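PDB 3NUF: PRD-containing transcription regulator from Lactobacillus casei, which probably regulates transcription, carrying a PRD (PTS regulation domain), a module through which related regulators respond to phosphorylation by the sugar phosphotransferase system. Local coordinates for residues Ile44-Leu54 with Ile110-Lys118. Numbering follows the deposited sequence.
Sequences IHFTDLQLQVL and IHFEAAQDK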
loop_
_atom_site.group_PDB
_atom_site.type_symbol
_atom_site.label_atom_id
_atom_site.label_comp_id
_atom_site.label_asym_id
_atom_site.label_seq_id
_atom_site.Cartn_x
_atom_site.Cartn_y
_atom_site.Cartn_z
ATOM N N ILE A 44 9.468 7.875 4.671
ATOM C CA ILE A 44 8.607 8.191 3.557
ATOM C C ILE A 44 7.268 8.639 4.077
ATOM O O ILE A 44 6.706 8.003 4.982
ATOM C CB ILE A 44 8.385 6.951 2.710
ATOM C CG1 ILE A 44 9.717 6.470 2.147
ATOM C CG2 ILE A 44 7.377 7.215 1.592
ATOM C CD1 ILE A 44 9.655 5.172 1.509
ATOM N N HIS A 45 6.811 9.755 3.528
ATOM C CA HIS A 45 5.558 10.325 3.895
ATOM C C HIS A 45 4.727 10.596 2.669
ATOM O O HIS A 45 5.263 10.933 1.597
ATOM C CB HIS A 45 5.795 11.580 4.757
ATOM C CG HIS A 45 6.474 11.269 6.056
ATOM N ND1 HIS A 45 7.847 11.235 6.194
ATOM C CD2 HIS A 45 5.966 10.885 7.255
ATOM C CE1 HIS A 45 8.154 10.879 7.430
ATOM N NE2 HIS A 45 7.030 10.658 8.092
ATOM N N PHE A 46 3.427 10.430 2.857
ATOM C CA PHE A 46 2.436 10.639 1.783
ATOM C C PHE A 46 1.720 11.949 2.018
ATOM O O PHE A 46 1.279 12.188 3.140
ATOM C CB PHE A 46 1.377 9.532 1.776
ATOM C CG PHE A 46 1.967 8.159 1.616
ATOM C CD1 PHE A 46 2.299 7.700 0.361
ATOM C CD2 PHE A 46 2.195 7.329 2.724
ATOM C CE1 PHE A 46 2.885 6.428 0.176
ATOM C CE2 PHE A 46 2.773 6.065 2.540
ATOM C CZ PHE A 46 3.143 5.655 1.262
ATOM N N THR A 47 1.536 12.728 0.950
ATOM C CA THR A 47 0.573 13.786 1.026
ATOM C C THR A 47 -0.842 13.225 1.148
ATOM O O THR A 47 -1.106 12.027 0.879
ATOM C CB THR A 47 0.605 14.657 -0.221
ATOM O OG1 THR A 47 0.135 13.901 -1.340
ATOM C CG2 THR A 47 1.992 15.256 -0.504
ATOM N N ASP A 48 -1.803 14.055 1.584
ATOM C CA ASP A 48 -3.148 13.544 1.712
ATOM C C ASP A 48 -3.719 13.064 0.362
ATOM O O ASP A 48 -4.433 12.060 0.313
ATOM C CB ASP A 48 -4.075 14.572 2.394
ATOM C CG ASP A 48 -3.844 14.697 3.925
ATOM O OD1 ASP A 48 -3.041 13.946 4.515
ATOM O OD2 ASP A 48 -4.509 15.575 4.558
ATOM N N LEU A 49 -3.368 13.701 -0.741
ATOM C CA LEU A 49 -3.785 13.210 -2.067
ATOM C C LEU A 49 -3.130 11.854 -2.390
ATOM O O LEU A 49 -3.808 10.897 -2.864
ATOM C CB LEU A 49 -3.441 14.207 -3.186
ATOM C CG LEU A 49 -4.352 15.460 -3.205
ATOM C CD1 LEU A 49 -3.797 16.525 -4.196
ATOM C CD2 LEU A 49 -5.842 15.127 -3.502
ATOM N N GLN A 50 -1.832 11.750 -2.119
ATOM C CA GLN A 50 -1.163 10.466 -2.313
ATOM C C GLN A 50 -1.782 9.387 -1.446
ATOM O O GLN A 50 -1.911 8.213 -1.878
ATOM C CB GLN A 50 0.319 10.592 -2.001
ATOM C CG GLN A 50 1.067 11.337 -3.093
ATOM C CD GLN A 50 2.463 11.798 -2.709
ATOM O OE1 GLN A 50 2.851 11.816 -1.551
ATOM N NE2 GLN A 50 3.251 12.148 -3.734
ATOM N N LEU A 51 -2.143 9.761 -0.235
ATOM C CA LEU A 51 -2.712 8.820 0.671
ATOM C C LEU A 51 -4.084 8.311 0.167
ATOM O O LEU A 51 -4.398 7.132 0.353
ATOM C CB LEU A 51 -2.736 9.404 2.087
ATOM C CG LEU A 51 -3.345 8.492 3.144
ATOM C CD1 LEU A 51 -2.499 7.219 3.255
ATOM C CD2 LEU A 51 -3.493 9.138 4.526
ATOM N N GLN A 52 -4.894 9.149 -0.501
ATOM C CA GLN A 52 -6.134 8.732 -1.146
ATOM C C GLN A 52 -5.908 7.677 -2.220
ATOM O O GLN A 52 -6.581 6.633 -2.271
ATOM C CB GLN A 52 -6.823 9.946 -1.803
ATOM C CG GLN A 52 -7.557 10.854 -0.877
ATOM C CD GLN A 52 -8.233 11.998 -1.646
ATOM O OE1 GLN A 52 -8.964 11.747 -2.591
ATOM N NE2 GLN A 52 -7.996 13.221 -1.223
ATOM N N VAL A 53 -4.968 7.945 -3.106
ATOM C CA VAL A 53 -4.629 7.040 -4.188
ATOM C C VAL A 53 -4.074 5.727 -3.648
ATOM O O VAL A 53 -4.448 4.650 -4.077
ATOM C CB VAL A 53 -3.654 7.744 -5.160
ATOM C CG1 VAL A 53 -3.168 6.818 -6.233
ATOM C CG2 VAL A 53 -4.332 8.948 -5.824
ATOM N N LEU A 54 -3.248 5.818 -2.649
ATOM C CA LEU A 54 -2.715 4.625 -1.955
ATOM C C LEU A 54 -3.800 3.781 -1.340
ATOM O O LEU A 54 -3.868 2.549 -1.479
ATOM C CB LEU A 54 -1.697 5.014 -0.886
ATOM C CG LEU A 54 -1.199 3.886 -0.019
ATOM C CD1 LEU A 54 -0.284 2.950 -0.834
ATOM C CD2 LEU A 54 -0.460 4.436 1.238
ATOM N N ILE A 110 5.212 1.683 -6.888
ATOM C CA ILE A 110 5.144 3.025 -7.480
ATOM C C ILE A 110 4.572 4.047 -6.511
ATOM O O ILE A 110 4.962 5.214 -6.560
ATOM C CB ILE A 110 4.327 2.968 -8.787
ATOM C CG1 ILE A 110 4.925 1.976 -9.769
ATOM C CG2 ILE A 110 4.176 4.358 -9.459
ATOM C CD1 ILE A 110 6.396 2.123 -10.049
ATOM N N HIS A 111 3.685 3.655 -5.623
ATOM C CA HIS A 111 3.150 4.560 -4.629
ATOM C C HIS A 111 4.265 5.021 -3.715
ATOM O O HIS A 111 4.355 6.177 -3.384
ATOM C CB HIS A 111 2.040 3.882 -3.869
ATOM C CG HIS A 111 0.845 3.579 -4.692
ATOM N ND1 HIS A 111 -0.321 4.299 -4.602
ATOM C CD2 HIS A 111 0.601 2.573 -5.568
ATOM C CE1 HIS A 111 -1.205 3.793 -5.446
ATOM N NE2 HIS A 111 -0.678 2.747 -6.054
ATOM N N PHE A 112 5.109 4.114 -3.246
ATOM C CA PHE A 112 6.238 4.471 -2.400
ATOM C C PHE A 112 7.233 5.314 -3.201
ATOM O O PHE A 112 7.821 6.251 -2.648
ATOM C CB PHE A 112 6.954 3.221 -1.865
ATOM C CG PHE A 112 6.184 2.453 -0.861
ATOM C CD1 PHE A 112 6.051 2.916 0.422
ATOM C CD2 PHE A 112 5.640 1.226 -1.150
ATOM C CE1 PHE A 112 5.333 2.195 1.379
ATOM C CE2 PHE A 112 4.915 0.502 -0.212
ATOM C CZ PHE A 112 4.705 0.979 1.018
ATOM N N GLU A 113 7.483 4.994 -4.465
ATOM C CA GLU A 113 8.426 5.737 -5.283
ATOM C C GLU A 113 7.934 7.183 -5.472
ATOM O O GLU A 113 8.737 8.141 -5.351
ATOM C CB GLU A 113 8.603 4.991 -6.606
ATOM C CG GLU A 113 9.877 5.302 -7.399
ATOM C CD GLU A 113 11.134 4.662 -6.844
ATOM O OE1 GLU A 113 11.200 4.313 -5.640
ATOM O OE2 GLU A 113 12.148 4.571 -7.596
ATOM N N ALA A 114 6.654 7.354 -5.773
ATOM C CA ALA A 114 6.072 8.691 -5.933
ATOM C C ALA A 114 6.149 9.493 -4.629
ATOM O O ALA A 114 6.415 10.723 -4.665
ATOM C CB ALA A 114 4.658 8.582 -6.449
ATOM N N ALA A 115 5.914 8.877 -3.495
ATOM C CA ALA A 115 5.961 9.583 -2.221
ATOM C C ALA A 115 7.356 10.094 -1.859
ATOM O O ALA A 115 7.471 11.015 -1.067
ATOM C CB ALA A 115 5.386 8.732 -1.087
ATOM N N GLN A 116 8.402 9.486 -2.418
ATOM C CA GLN A 116 9.802 9.900 -2.235
ATOM C C GLN A 116 10.220 10.900 -3.302
ATOM O O GLN A 116 11.362 11.345 -3.293
ATOM C CB GLN A 116 10.705 8.673 -2.337
ATOM C CG GLN A 116 10.635 7.842 -1.130
ATOM C CD GLN A 116 11.333 6.550 -1.303
ATOM O OE1 GLN A 116 12.493 6.413 -0.902
ATOM N NE2 GLN A 116 10.646 5.554 -1.869
ATOM N N ASP A 117 9.322 11.246 -4.214
ATOM C CA ASP A 117 9.646 12.104 -5.364
ATOM C C ASP A 117 10.785 11.494 -6.153
ATOM O O ASP A 117 11.772 12.177 -6.473
ATOM C CB ASP A 117 10.014 13.536 -4.926
ATOM C CG ASP A 117 8.845 14.283 -4.323
ATOM O OD1 ASP A 117 7.685 13.957 -4.666
ATOM O OD2 ASP A 117 9.092 15.197 -3.504
ATOM N N LYS A 118 10.683 10.194 -6.422
ATOM C CA LYS A 118 11.707 9.501 -7.196
ATOM C C LYS A 118 11.243 9.074 -8.581
ATOM O O LYS A 118 11.983 8.333 -9.246
ATOM C CB LYS A 118 12.225 8.269 -6.432
ATOM C CG LYS A 118 13.214 8.605 -5.304
ATOM C CD LYS A 118 13.887 7.337 -4.763
ATOM C CE LYS A 118 14.964 7.675 -3.707
HETATM O O HOH W 1 8.510 11.082 1.530
HETATM O O HOH W 2 -0.070 6.931 -3.714
HETATM O O HOH W 3 5.924 13.419 -2.997
#
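Ala115 shows how a small side chain can fill a hollow: its CB is a bump fitting among His45 O, the Ile44 and Phe46 side chains and, a little further off, Gln50 OE1, lying 3.6 Å from Phe46 CD1 and 3.7 Å from Ile44 CG2. Phe46, its CG anti to the carbonyl carbon (chi1 -58°), inserts its ring between the two helices. CZ approaches Phe112 CD1 at 4.1 Å, the ring edge faces His111 O, and Leu54 CD2 covers one face near the rim. Beside it, Ile44 CD1 packs against the Gln116 amide, 3.5 Å from NE2. The extended Gln116 chain runs along the last turn, bringing NE2 to Phe112 O in an almost straight bond (3.0 Å, 172°) from above the carbonyl plane, on the face opposite Gln116 N. Trimmed to an alanine here, the side chain would be likely to leave Ile44 CD1 with a gap where the amide lay and Phe112 O with one donor of its two. At the other end, the His111 ring lies obliquely against the backbone of Val53 and Leu54, its CE1 3.7 Å from Val53 CG1. Water fills the seams: one molecule joins Gln50 O to His111 ND1, another links His45 N to Ala115 O, and a third accepts from Gln50 NE2. Thr47 N holds Gln50 OE1, while Gln50 N returns a bond to Thr47 OG1, a capping box that starts helix 48-67; a Schellman motif at Asp117 closes helix 104-115. The axes of segments 48-54 and 110-115 approach to 10.7 Å, their N-to-C directions 176° apart, a nearly antiparallel helix packing within the all-helical bundle of a PRD.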